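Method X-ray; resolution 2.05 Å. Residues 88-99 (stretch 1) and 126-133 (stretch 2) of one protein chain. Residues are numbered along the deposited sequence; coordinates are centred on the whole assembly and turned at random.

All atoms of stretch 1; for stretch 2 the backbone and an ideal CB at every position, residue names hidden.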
# COMPACT_ATOMS: atom_id res chain seq x y z
N GLN A 88 -18.46 -3.70 -17.28
CA GLN A 88 -17.16 -4.34 -17.22
C GLN A 88 -16.44 -3.96 -15.94
O GLN A 88 -16.32 -2.77 -15.62
CB GLN A 88 -16.31 -3.95 -18.42
CG GLN A 88 -14.95 -4.62 -18.40
CD GLN A 88 -14.26 -4.57 -19.74
OE1 GLN A 88 -14.45 -3.65 -20.52
NE2 GLN A 88 -13.43 -5.58 -20.01
N ARG A 89 -15.97 -4.96 -15.20
CA ARG A 89 -15.23 -4.69 -13.98
C ARG A 89 -14.00 -3.83 -14.27
O ARG A 89 -13.24 -4.10 -15.20
CB ARG A 89 -14.81 -6.00 -13.34
CG ARG A 89 -14.23 -5.87 -11.94
CD ARG A 89 -13.78 -7.24 -11.52
NE ARG A 89 -13.34 -7.36 -10.13
CZ ARG A 89 -12.06 -7.37 -9.76
NH1 ARG A 89 -11.10 -7.23 -10.66
NH2 ARG A 89 -11.75 -7.54 -8.48
N GLN A 90 -13.80 -2.79 -13.45
CA GLN A 90 -12.64 -1.93 -13.62
C GLN A 90 -11.44 -2.54 -12.90
O GLN A 90 -11.51 -2.85 -11.71
CB GLN A 90 -12.94 -0.54 -13.07
CG GLN A 90 -13.94 0.23 -13.92
CD GLN A 90 -13.46 0.42 -15.35
OE1 GLN A 90 -13.78 -0.39 -16.23
NE2 GLN A 90 -12.67 1.47 -15.59
N ALA A 91 -10.34 -2.71 -13.63
CA ALA A 91 -9.13 -3.26 -13.02
C ALA A 91 -8.56 -2.30 -11.98
O ALA A 91 -8.53 -2.61 -10.78
CB ALA A 91 -8.09 -3.57 -14.10
N TYR A 92 -8.15 -1.11 -12.41
CA TYR A 92 -7.43 -0.17 -11.55
C TYR A 92 -8.37 0.90 -11.01
O TYR A 92 -9.26 1.38 -11.72
CB TYR A 92 -6.28 0.48 -12.32
CG TYR A 92 -5.03 -0.37 -12.34
CD1 TYR A 92 -4.14 -0.34 -11.28
CD2 TYR A 92 -4.75 -1.22 -13.42
CE1 TYR A 92 -3.00 -1.12 -11.27
CE2 TYR A 92 -3.59 -2.01 -13.43
CZ TYR A 92 -2.73 -1.95 -12.35
OH TYR A 92 -1.58 -2.71 -12.31
N PHE A 93 -8.17 1.28 -9.75
CA PHE A 93 -8.97 2.32 -9.13
C PHE A 93 -8.08 3.15 -8.21
O PHE A 93 -6.90 2.85 -8.02
CB PHE A 93 -10.17 1.72 -8.37
CG PHE A 93 -9.77 0.82 -7.21
CD1 PHE A 93 -9.33 -0.47 -7.44
CD2 PHE A 93 -9.85 1.29 -5.90
CE1 PHE A 93 -8.98 -1.31 -6.38
CE2 PHE A 93 -9.49 0.47 -4.84
CZ PHE A 93 -9.05 -0.83 -5.08
N GLY A 94 -8.63 4.22 -7.65
CA GLY A 94 -7.91 5.08 -6.72
C GLY A 94 -7.70 6.49 -7.26
O GLY A 94 -8.11 6.83 -8.36
N THR A 95 -7.05 7.32 -6.44
CA THR A 95 -6.76 8.69 -6.82
C THR A 95 -5.26 8.97 -6.75
O THR A 95 -4.47 8.19 -6.20
CB THR A 95 -7.48 9.71 -5.92
OG1 THR A 95 -6.74 9.85 -4.69
CG2 THR A 95 -8.90 9.29 -5.63
N GLY A 96 -4.89 10.14 -7.28
CA GLY A 96 -3.52 10.61 -7.33
C GLY A 96 -2.89 10.96 -6.00
O GLY A 96 -1.72 11.34 -5.98
N GLU A 97 -3.63 10.85 -4.88
CA GLU A 97 -3.01 10.97 -3.56
C GLU A 97 -2.27 9.70 -3.15
O GLU A 97 -1.45 9.75 -2.23
CB GLU A 97 -4.08 11.32 -2.50
CG GLU A 97 -4.58 12.77 -2.57
CD GLU A 97 -5.35 13.22 -1.30
OE1 GLU A 97 -6.42 12.63 -1.01
OE2 GLU A 97 -4.88 14.15 -0.60
N THR A 98 -2.55 8.58 -3.82
CA THR A 98 -1.82 7.34 -3.57
C THR A 98 -0.33 7.54 -3.87
O THR A 98 0.03 8.21 -4.84
CB THR A 98 -2.38 6.22 -4.48
OG1 THR A 98 -3.77 6.00 -4.17
CG2 THR A 98 -1.59 4.94 -4.33
N PHE A 99 0.54 6.99 -3.02
CA PHE A 99 1.97 7.08 -3.30
C PHE A 99 2.67 5.87 -2.72
O PHE A 99 2.18 5.24 -1.79
CB PHE A 99 2.60 8.38 -2.74
CG PHE A 99 2.61 8.50 -1.22
CD1 PHE A 99 3.62 7.93 -0.46
CD2 PHE A 99 1.63 9.24 -0.56
CE1 PHE A 99 3.65 8.06 0.93
CE2 PHE A 99 1.65 9.39 0.83
CZ PHE A 99 2.65 8.78 1.58
N UNK A 126 -1.75 6.52 -14.72
CA UNK A 126 -2.79 6.80 -13.73
C UNK A 126 -3.38 5.52 -13.16
O UNK A 126 -4.59 5.41 -12.98
CB UNK A 126 -3.90 7.65 -14.35
N UNK A 127 -2.53 4.53 -12.86
CA UNK A 127 -2.96 3.19 -12.46
C UNK A 127 -2.48 2.95 -11.03
O UNK A 127 -1.32 2.61 -10.81
CB UNK A 127 -2.42 2.12 -13.41
N UNK A 128 -3.39 3.08 -10.07
CA UNK A 128 -3.02 3.16 -8.66
C UNK A 128 -3.16 1.84 -7.91
O UNK A 128 -2.17 1.32 -7.39
CB UNK A 128 -3.88 4.22 -7.97
N UNK A 129 -4.37 1.29 -7.84
CA UNK A 129 -4.67 0.11 -7.04
C UNK A 129 -5.47 -0.88 -7.87
O UNK A 129 -6.31 -0.47 -8.68
CB UNK A 129 -5.43 0.49 -5.77
N UNK A 130 -5.23 -2.17 -7.65
CA UNK A 130 -6.03 -3.24 -8.25
C UNK A 130 -5.97 -4.46 -7.35
O UNK A 130 -4.96 -4.69 -6.68
CB UNK A 130 -5.54 -3.58 -9.66
N UNK A 131 -7.06 -5.23 -7.29
CA UNK A 131 -7.10 -6.37 -6.38
C UNK A 131 -8.19 -7.34 -6.80
O UNK A 131 -9.26 -6.94 -7.25
CB UNK A 131 -7.33 -5.91 -4.94
N UNK A 132 -7.92 -8.63 -6.61
CA UNK A 132 -8.94 -9.65 -6.84
C UNK A 132 -8.66 -10.83 -5.91
O UNK A 132 -7.98 -10.67 -4.89
CB UNK A 132 -8.96 -10.10 -8.30
N UNK A 133 -9.16 -12.01 -6.26
CA UNK A 133 -8.98 -13.16 -5.37
C UNK A 133 -7.60 -13.78 -5.48
O UNK A 133 -7.22 -14.59 -4.63
CB UNK A 133 -10.04 -14.22 -5.67

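Position 126 has nothing of stretch 1 within 5.5 Å of its ideal CB. Many side chains would do, polar ones included. The residue is Glu 126, and its side chain stays clear of stretch 1.

Position 127 points its CB sideways, 3.7 Å from CD1 of Tyr 92 and over one face of that ring. The ring offers a flat apolar surface and no charge, so an aliphatic side chain would suit. The residue is Leu 127. Its CB lies 3.8 Å from the centroid of the Tyr 92 ring, a CH-pi contact.

Position 128 has its CB 3.3 Å from O of Phe 93 and 4.3 Å from CA of Gly 94. Beyond it, the chain from Gly 94 to Thr 98 curves round, with a type I turn from Thr 95 to Thr 98. A long or flat apolar side chain could fill the hollow; a small one would leave space. The residue is Phe 128, with chi1 in m. C of Thr 95 lies over one ring face, 3.5 Å from CE2 of Phe 128. Gly 94 has no side chain, and a CB there would come within 3.2 Å of CB of Phe 128.

Position 129 pairs with Phe 93 in a single antiparallel bridge. N of Phe 93 donates to O of 129 at 2.8 Å, and N of 129 donates to O of Phe 93 at 3.0 Å. These bonds need only backbone, but the CB lies over a face of the Phe 93 ring, which favours an apolar side chain. The residue is Met 129. Its CB makes a CH-pi contact, 4.0 Å from the Phe 93 ring centroid, and its CE lies 3.8 Å from CE2 of Phe 93.

Position 130 has its CB 3.3 Å from O of Ala 91 and 3.9 Å from CD1 of Tyr 92, so a small apolar side chain suits. The residue is Ala 130. Its CB covers the Tyr 92 face opposite Leu 127.

Position 131 has its CB 5.1 Å from CE1 of Phe 93, so the choice is wide. The residue is Ala 131. Its carbonyl O accepts from NH2 of Arg 89 at 2.8 Å.

Position 132 has its CB near the Arg 89 guanidinium, where an acidic or polar group would be plausible. The residue is Asp 132, but its carboxylate forms no salt bridge with Arg 89.

Position 133 has no part of stretch 1 within 5.5 Å of its ideal CB, so almost any side chain would do; it is Ser 133.

Stretch 2, residues 126-133: ELFMAADS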
# COMPACT_ATOMS: atom_id res chain seq x y z
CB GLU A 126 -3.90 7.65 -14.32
CG GLU A 126 -3.53 9.08 -14.62
CD GLU A 126 -4.70 9.87 -15.18
OE1 GLU A 126 -5.13 10.85 -14.53
OE2 GLU A 126 -5.20 9.49 -16.26
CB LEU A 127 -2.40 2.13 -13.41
CG LEU A 127 -2.69 2.25 -14.90
CD1 LEU A 127 -2.05 1.08 -15.67
CD2 LEU A 127 -4.20 2.30 -15.15
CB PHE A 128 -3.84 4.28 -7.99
CG PHE A 128 -3.62 5.62 -8.61
CD1 PHE A 128 -2.35 6.19 -8.63
CD2 PHE A 128 -4.66 6.31 -9.22
CE1 PHE A 128 -2.13 7.43 -9.24
CE2 PHE A 128 -4.44 7.54 -9.82
CZ PHE A 128 -3.17 8.10 -9.82
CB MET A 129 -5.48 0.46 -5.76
CG MET A 129 -4.89 1.58 -4.87
SD MET A 129 -6.11 2.28 -3.70
CE MET A 129 -6.40 0.86 -2.64
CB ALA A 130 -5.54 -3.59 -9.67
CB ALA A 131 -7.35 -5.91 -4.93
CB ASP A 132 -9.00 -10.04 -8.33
CG ASP A 132 -7.69 -10.63 -8.86
OD1 ASP A 132 -6.85 -11.13 -8.07
OD2 ASP A 132 -7.51 -10.61 -10.10
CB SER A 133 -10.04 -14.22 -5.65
OG SER A 133 -9.78 -14.89 -6.88
O HOH W 1 -8.38 -6.75 -10.27
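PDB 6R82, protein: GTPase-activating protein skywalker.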